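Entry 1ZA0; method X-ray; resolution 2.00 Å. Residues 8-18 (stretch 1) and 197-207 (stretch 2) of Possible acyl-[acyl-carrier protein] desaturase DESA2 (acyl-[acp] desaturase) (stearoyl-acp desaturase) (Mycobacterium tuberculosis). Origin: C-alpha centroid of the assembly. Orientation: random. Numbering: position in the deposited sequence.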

ATOM      1  N   ASP A   8      10.421  23.363  13.944  1.00 57.62           N
ATOM      2  CA  ASP A   8      11.132  24.082  12.831  1.00 59.52           C
ATOM      3  C   ASP A   8      10.168  24.690  11.780  1.00 58.59           C
ATOM      4  O   ASP A   8       8.950  24.644  11.949  1.00 58.20           O
ATOM      5  CB  ASP A   8      12.254  23.234  12.158  1.00 59.94           C
ATOM      6  CG  ASP A   8      11.730  22.021  11.326  1.00 64.88           C
ATOM      7  OD1 ASP A   8      11.215  22.167  10.174  1.00 66.76           O
ATOM      8  OD2 ASP A   8      11.854  20.846  11.749  1.00 69.03           O
ATOM      9  N   ALA A   9      10.735  25.272  10.718  1.00 57.57           N
ATOM     10  CA  ALA A   9       9.985  26.193   9.864  1.00 56.78           C
ATOM     11  C   ALA A   9       8.995  25.396   8.959  1.00 55.32           C
ATOM     12  O   ALA A   9       7.828  25.773   8.869  1.00 54.49           O
ATOM     13  CB  ALA A   9      10.925  27.049   9.040  1.00 56.51           C
ATOM     14  N   LEU A  10       9.465  24.300   8.351  1.00 53.55           N
ATOM     15  CA  LEU A  10       8.606  23.386   7.554  1.00 52.25           C
ATOM     16  C   LEU A  10       7.504  22.774   8.414  1.00 51.08           C
ATOM     17  O   LEU A  10       6.306  22.960   8.136  1.00 50.30           O
ATOM     18  CB  LEU A  10       9.443  22.306   6.867  1.00 52.97           C
ATOM     19  CG  LEU A  10       8.681  21.364   5.895  1.00 52.70           C
ATOM     20  CD1 LEU A  10       7.999  22.151   4.754  1.00 51.71           C
ATOM     21  CD2 LEU A  10       9.627  20.331   5.338  1.00 54.62           C
ATOM     22  N   THR A  11       7.867  22.123   9.515  1.00 49.86           N
ATOM     23  CA  THR A  11       6.841  21.693  10.472  1.00 49.86           C
ATOM     24  C   THR A  11       5.798  22.796  10.789  1.00 49.38           C
ATOM     25  O   THR A  11       4.594  22.509  10.910  1.00 49.20           O
ATOM     26  CB  THR A  11       7.474  21.137  11.779  1.00 49.80           C
ATOM     27  OG1 THR A  11       8.063  19.861  11.525  1.00 51.28           O
ATOM     28  CG2 THR A  11       6.415  20.801  12.831  1.00 52.13           C
ATOM     29  N   LEU A  12       6.229  24.041  10.951  1.00 47.74           N
ATOM     30  CA  LEU A  12       5.255  25.080  11.306  1.00 48.09           C
ATOM     31  C   LEU A  12       4.374  25.456  10.066  1.00 45.59           C
ATOM     32  O   LEU A  12       3.224  25.704  10.194  1.00 44.37           O
ATOM     33  CB  LEU A  12       5.947  26.350  11.903  1.00 49.17           C
ATOM     34  CG  LEU A  12       6.432  26.316  13.386  1.00 51.99           C
ATOM     35  CD1 LEU A  12       6.922  27.733  13.847  1.00 54.18           C
ATOM     36  CD2 LEU A  12       5.355  25.785  14.354  1.00 51.57           C
ATOM     37  N   GLU A  13       4.972  25.485   8.897  1.00 45.03           N
ATOM     38  CA  GLU A  13       4.231  25.640   7.648  1.00 44.83           C
ATOM     39  C   GLU A  13       3.164  24.587   7.394  1.00 45.41           C
ATOM     40  O   GLU A  13       2.101  24.917   6.898  1.00 45.00           O
ATOM     41  CB  GLU A  13       5.218  25.655   6.518  1.00 44.97           C
ATOM     42  CG  GLU A  13       5.898  27.003   6.403  1.00 46.44           C
ATOM     43  CD  GLU A  13       5.004  28.056   5.765  1.00 50.20           C
ATOM     44  OE1 GLU A  13       3.944  27.669   5.182  1.00 48.11           O
ATOM     45  OE2 GLU A  13       5.374  29.260   5.815  1.00 49.58           O
ATOM     46  N   LEU A  14       3.446  23.330   7.796  1.00 45.32           N
ATOM     47  CA  LEU A  14       2.620  22.171   7.516  1.00 45.11           C
ATOM     48  C   LEU A  14       1.563  21.922   8.519  1.00 45.00           C
ATOM     49  O   LEU A  14       0.572  21.232   8.219  1.00 43.86           O
ATOM     50  CB  LEU A  14       3.489  20.907   7.359  1.00 45.34           C
ATOM     51  CG  LEU A  14       4.234  20.924   6.032  1.00 47.91           C
ATOM     52  CD1 LEU A  14       5.278  19.817   5.948  1.00 48.05           C
ATOM     53  CD2 LEU A  14       3.213  20.740   4.888  1.00 51.07           C
ATOM     54  N   GLU A  15       1.686  22.510   9.712  1.00 43.89           N
ATOM     55  CA  GLU A  15       0.752  22.154  10.758  1.00 44.18           C
ATOM     56  C   GLU A  15      -0.689  22.474  10.451  1.00 41.76           C
ATOM     57  O   GLU A  15      -1.548  21.667  10.756  1.00 40.60           O
ATOM     58  CB  GLU A  15       1.183  22.723  12.150  1.00 45.94           C
ATOM     59  CG  GLU A  15       0.510  22.018  13.326  1.00 52.21           C
ATOM     60  CD  GLU A  15       1.089  20.634  13.785  1.00 57.69           C
ATOM     61  OE1 GLU A  15       1.989  20.003  13.128  1.00 64.77           O
ATOM     62  OE2 GLU A  15       0.594  20.158  14.842  1.00 58.60           O
ATOM     63  N   PRO A  16      -0.980  23.616   9.831  1.00 39.96           N
ATOM     64  CA  PRO A  16      -2.358  23.927   9.477  1.00 38.15           C
ATOM     65  C   PRO A  16      -2.900  22.927   8.407  1.00 35.96           C
ATOM     66  O   PRO A  16      -4.095  22.633   8.415  1.00 33.69           O
ATOM     67  CB  PRO A  16      -2.256  25.345   8.864  1.00 38.21           C
ATOM     68  CG  PRO A  16      -0.927  25.847   9.284  1.00 39.98           C
ATOM     69  CD  PRO A  16      -0.054  24.645   9.330  1.00 39.51           C
ATOM     70  N   VAL A  17      -2.010  22.443   7.551  1.00 34.89           N
ATOM     71  CA  VAL A  17      -2.387  21.487   6.499  1.00 35.26           C
ATOM     72  C   VAL A  17      -2.628  20.062   7.090  1.00 33.95           C
ATOM     73  O   VAL A  17      -3.616  19.383   6.763  1.00 31.77           O
ATOM     74  CB  VAL A  17      -1.348  21.444   5.385  1.00 35.78           C
ATOM     75  CG1 VAL A  17      -1.808  20.450   4.222  1.00 37.90           C
ATOM     76  CG2 VAL A  17      -1.148  22.825   4.781  1.00 38.16           C
ATOM     77  N   VAL A  18      -1.779  19.671   8.035  1.00 34.37           N
ATOM     78  CA  VAL A  18      -1.937  18.409   8.753  1.00 34.40           C
ATOM     79  C   VAL A  18      -3.232  18.441   9.480  1.00 35.31           C
ATOM     80  O   VAL A  18      -4.026  17.480   9.423  1.00 32.58           O
ATOM     81  CB  VAL A  18      -0.688  18.163   9.655  1.00 34.96           C
ATOM     82  CG1 VAL A  18      -0.807  16.939  10.508  1.00 35.16           C
ATOM     83  CG2 VAL A  18       0.522  18.021   8.800  1.00 36.31           C
ATOM     84  N   ALA A 197      -0.203  13.456  -0.286  1.00 29.09           N
ATOM     85  CA  ALA A 197      -0.086  14.291  -1.477  1.00 28.11           C
ATOM     86  C   ALA A 197      -0.486  15.751  -1.165  1.00 27.15           C
ATOM     87  O   ALA A 197       0.009  16.669  -1.788  1.00 25.06           O
ATOM     88  CB  ALA A 197      -0.947  13.741  -2.592  1.00 29.01           C
ATOM     89  N   ASN A 198      -1.445  15.953  -0.269  1.00 26.51           N
ATOM     90  CA  ASN A 198      -1.843  17.318   0.059  1.00 27.28           C
ATOM     91  C   ASN A 198      -0.656  18.042   0.785  1.00 29.00           C
ATOM     92  O   ASN A 198      -0.444  19.243   0.591  1.00 29.98           O
ATOM     93  CB  ASN A 198      -3.141  17.319   0.913  1.00 24.90           C
ATOM     94  CG  ASN A 198      -4.378  16.998   0.097  1.00 26.92           C
ATOM     95  OD1 ASN A 198      -4.310  17.068  -1.159  1.00 26.56           O
ATOM     96  ND2 ASN A 198      -5.548  16.674   0.790  1.00 24.00           N
ATOM     97  N   LEU A 199       0.125  17.297   1.574  1.00 29.63           N
ATOM     98  CA  LEU A 199       1.254  17.869   2.306  1.00 29.73           C
ATOM     99  C   LEU A 199       2.293  18.263   1.299  1.00 29.69           C
ATOM    100  O   LEU A 199       2.917  19.322   1.422  1.00 28.92           O
ATOM    101  CB  LEU A 199       1.828  16.917   3.340  1.00 31.66           C
ATOM    102  CG  LEU A 199       0.944  16.467   4.468  1.00 32.91           C
ATOM    103  CD1 LEU A 199       1.647  15.557   5.504  1.00 35.84           C
ATOM    104  CD2 LEU A 199       0.430  17.643   5.140  1.00 39.83           C
ATOM    105  N   VAL A 200       2.460  17.448   0.271  1.00 28.45           N
ATOM    106  CA  VAL A 200       3.392  17.711  -0.787  1.00 29.39           C
ATOM    107  C   VAL A 200       2.993  18.957  -1.607  1.00 31.18           C
ATOM    108  O   VAL A 200       3.864  19.755  -2.044  1.00 30.35           O
ATOM    109  CB  VAL A 200       3.579  16.529  -1.719  1.00 29.41           C
ATOM    110  CG1 VAL A 200       4.375  16.894  -2.951  1.00 28.53           C
ATOM    111  CG2 VAL A 200       4.270  15.346  -1.005  1.00 33.53           C
ATOM    112  N   THR A 201       1.704  19.117  -1.820  1.00 31.87           N
ATOM    113  CA  THR A 201       1.206  20.345  -2.455  1.00 31.88           C
ATOM    114  C   THR A 201       1.645  21.573  -1.630  1.00 33.63           C
ATOM    115  O   THR A 201       2.097  22.514  -2.234  1.00 35.12           O
ATOM    116  CB  THR A 201      -0.332  20.266  -2.614  1.00 30.22           C
ATOM    117  OG1 THR A 201      -0.622  19.237  -3.579  1.00 28.52           O
ATOM    118  CG2 THR A 201      -0.908  21.572  -3.214  1.00 28.61           C
ATOM    119  N   HIS A 202       1.464  21.580  -0.301  1.00 34.82           N
ATOM    120  CA  HIS A 202       1.918  22.698   0.515  1.00 36.88           C
ATOM    121  C   HIS A 202       3.440  22.876   0.454  1.00 36.42           C
ATOM    122  O   HIS A 202       3.902  24.008   0.417  1.00 35.38           O
ATOM    123  CB  HIS A 202       1.371  22.642   1.934  1.00 37.87           C
ATOM    124  CG  HIS A 202       1.602  23.907   2.727  1.00 43.43           C
ATOM    125  ND1 HIS A 202       0.999  25.112   2.422  1.00 46.98           N
ATOM    126  CD2 HIS A 202       2.404  24.161   3.800  1.00 46.07           C
ATOM    127  CE1 HIS A 202       1.406  26.048   3.270  1.00 46.84           C
ATOM    128  NE2 HIS A 202       2.267  25.504   4.111  1.00 44.12           N
ATOM    129  N   CYS A 203       4.208  21.784   0.300  1.00 36.43           N
ATOM    130  CA  CYS A 203       5.654  21.865   0.121  1.00 35.46           C
ATOM    131  C   CYS A 203       6.007  22.513  -1.202  1.00 36.67           C
ATOM    132  O   CYS A 203       6.989  23.311  -1.295  1.00 34.45           O
ATOM    133  CB  CYS A 203       6.362  20.509   0.197  1.00 35.36           C
ATOM    134  SG  CYS A 203       6.284  19.693   1.758  1.00 35.05           S
ATOM    135  N   LEU A 204       5.288  22.152  -2.272  1.00 36.47           N
ATOM    136  CA  LEU A 204       5.464  22.809  -3.538  1.00 36.55           C
ATOM    137  C   LEU A 204       5.207  24.321  -3.466  1.00 36.11           C
ATOM    138  O   LEU A 204       5.833  25.044  -4.212  1.00 37.52           O
ATOM    139  CB  LEU A 204       4.602  22.236  -4.678  1.00 37.76           C
ATOM    140  CG  LEU A 204       5.106  21.005  -5.403  1.00 42.01           C
ATOM    141  CD1 LEU A 204       3.907  20.341  -6.136  1.00 45.20           C
ATOM    142  CD2 LEU A 204       6.276  21.318  -6.333  1.00 42.77           C
ATOM    143  N   ASP A 205       4.271  24.747  -2.638  1.00 36.43           N
ATOM    144  CA  ASP A 205       3.974  26.182  -2.408  1.00 37.38           C
ATOM    145  C   ASP A 205       5.031  26.938  -1.525  1.00 40.69           C
ATOM    146  O   ASP A 205       5.435  28.047  -1.843  1.00 40.60           O
ATOM    147  CB  ASP A 205       2.599  26.286  -1.758  1.00 36.20           C
ATOM    148  CG  ASP A 205       1.493  25.713  -2.622  1.00 34.65           C
ATOM    149  OD1 ASP A 205       1.719  25.515  -3.815  1.00 30.90           O
ATOM    150  OD2 ASP A 205       0.366  25.438  -2.229  1.00 29.75           O
ATOM    151  N   TYR A 206       5.488  26.304  -0.441  1.00 42.16           N
ATOM    152  CA  TYR A 206       6.452  26.869   0.485  1.00 43.01           C
ATOM    153  C   TYR A 206       7.904  26.798   0.014  1.00 43.71           C
ATOM    154  O   TYR A 206       8.671  27.781   0.136  1.00 42.14           O
ATOM    155  CB  TYR A 206       6.271  26.195   1.847  1.00 44.23           C
ATOM    156  CG  TYR A 206       7.336  26.603   2.897  1.00 47.87           C
ATOM    157  CD1 TYR A 206       7.542  27.955   3.264  1.00 51.96           C
ATOM    158  CD2 TYR A 206       8.102  25.630   3.544  1.00 53.36           C
ATOM    159  CE1 TYR A 206       8.510  28.313   4.239  1.00 52.39           C
ATOM    160  CE2 TYR A 206       9.060  25.976   4.502  1.00 54.82           C
ATOM    161  CZ  TYR A 206       9.260  27.306   4.841  1.00 54.10           C
ATOM    162  OH  TYR A 206      10.182  27.559   5.826  1.00 58.09           O
ATOM    163  N   THR A 207       8.305  25.641  -0.503  1.00 43.01           N
ATOM    164  CA  THR A 207       9.673  25.391  -0.871  1.00 43.41           C
ATOM    165  C   THR A 207       9.789  24.634  -2.192  1.00 44.35           C
ATOM    166  O   THR A 207      10.197  23.445  -2.285  1.00 43.17           O
ATOM    167  CB  THR A 207      10.465  24.682   0.295  1.00 44.46           C
ATOM    168  OG1 THR A 207      11.815  24.500  -0.137  1.00 45.26           O
ATOM    169  CG2 THR A 207       9.952  23.226   0.532  1.00 43.85           C
TER

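Helices far apart in sequence often pack by a common recipe: an apolar seam on the buried side, and larger groups, aromatic or polar, where the contact opens toward solvent. Residues 8-18 and 197-207 of this mycobacterial desaturase homologue offer a compact example. Helix 9-18 and helix 197-206 run in roughly opposing directions, at 138°, and their axes approach to 9.9 Å. The gap is filled by side chains that range in size from Ala-9 to Tyr-206, and together the two stretches bury 565 Å².

The apolar seam is built mainly from leucines and valines, with one cysteine. Toward one end of it lies Leu-199, buried, with a CA-to-CB bond that points sideways; its m,t rotamer nevertheless carries the end of the side chain nearer to the first helix. There its CD2 meets Val-17 CG1 and Val-18 CG2, each at 3.7 Å, and Leu-14 CD2 at 4.2 Å. The two valines are short and rigid, and both are held in the t rotamer, so they fill the space next to Leu-199 with little conformational freedom to lose. Leu-14 also starts sideways and reaches in at its end; its CD2 lies 3.8 Å from the backbone O of Leu-199, and its CD1 is 4.3 Å from Cys-203 SG. Leu-10, one turn earlier, extends the seam, with its CD1 4.2 Å from the same sulfur. A buried cysteine suits this position because its thiol is compact and polarizable, and can pack against two leucines at once.

Two rings carry the contact outward, and each has an aliphatic group over one face and a leucine methyl at its edge. In His-202, Val-17 CG2 sits over the face, 3.9 Å from the ring centroid in a CH-pi contact, while Leu-14 CD2 approaches the edge at 3.7 Å from His-202 CD2. In Tyr-206, Glu-13 CG stands almost exactly on the ring normal, 5° off it and 3.5 Å from the centroid, and Leu-10 CD1 lies at the edge, 3.7 Å from Tyr-206 CD2. In both residues the CA-to-CB bond points toward the first helix and chi1 is t, and Tyr-206 has the largest area covered by the other stretch, 91 Å². Its hydroxyl reaches the start of the first helix, where Tyr-206 OH is 3.3 Å from Ala-9 CB; the small alanine side chain accommodates this close approach.

The polar contribution centres on Glu-13 and His-202. His-202 NE2 donates a hydrogen bond to Glu-13 OE1 at 2.9 Å, with an N-H...O angle of 141°. The glutamate's m,m conformation folds its chain so that one residue serves two purposes: its methylene CG covers the tyrosine ring while its carboxylate accepts the bond from the imidazole. The backbone O of Glu-13 also lies 2.9 Å from His-202 NE2. The principle is economical: aliphatic branches fill the seam, Glu-13 and His-202 combine apolar packing with a hydrogen bond, and Tyr-206 adds a broad ring surface where the helices are more exposed.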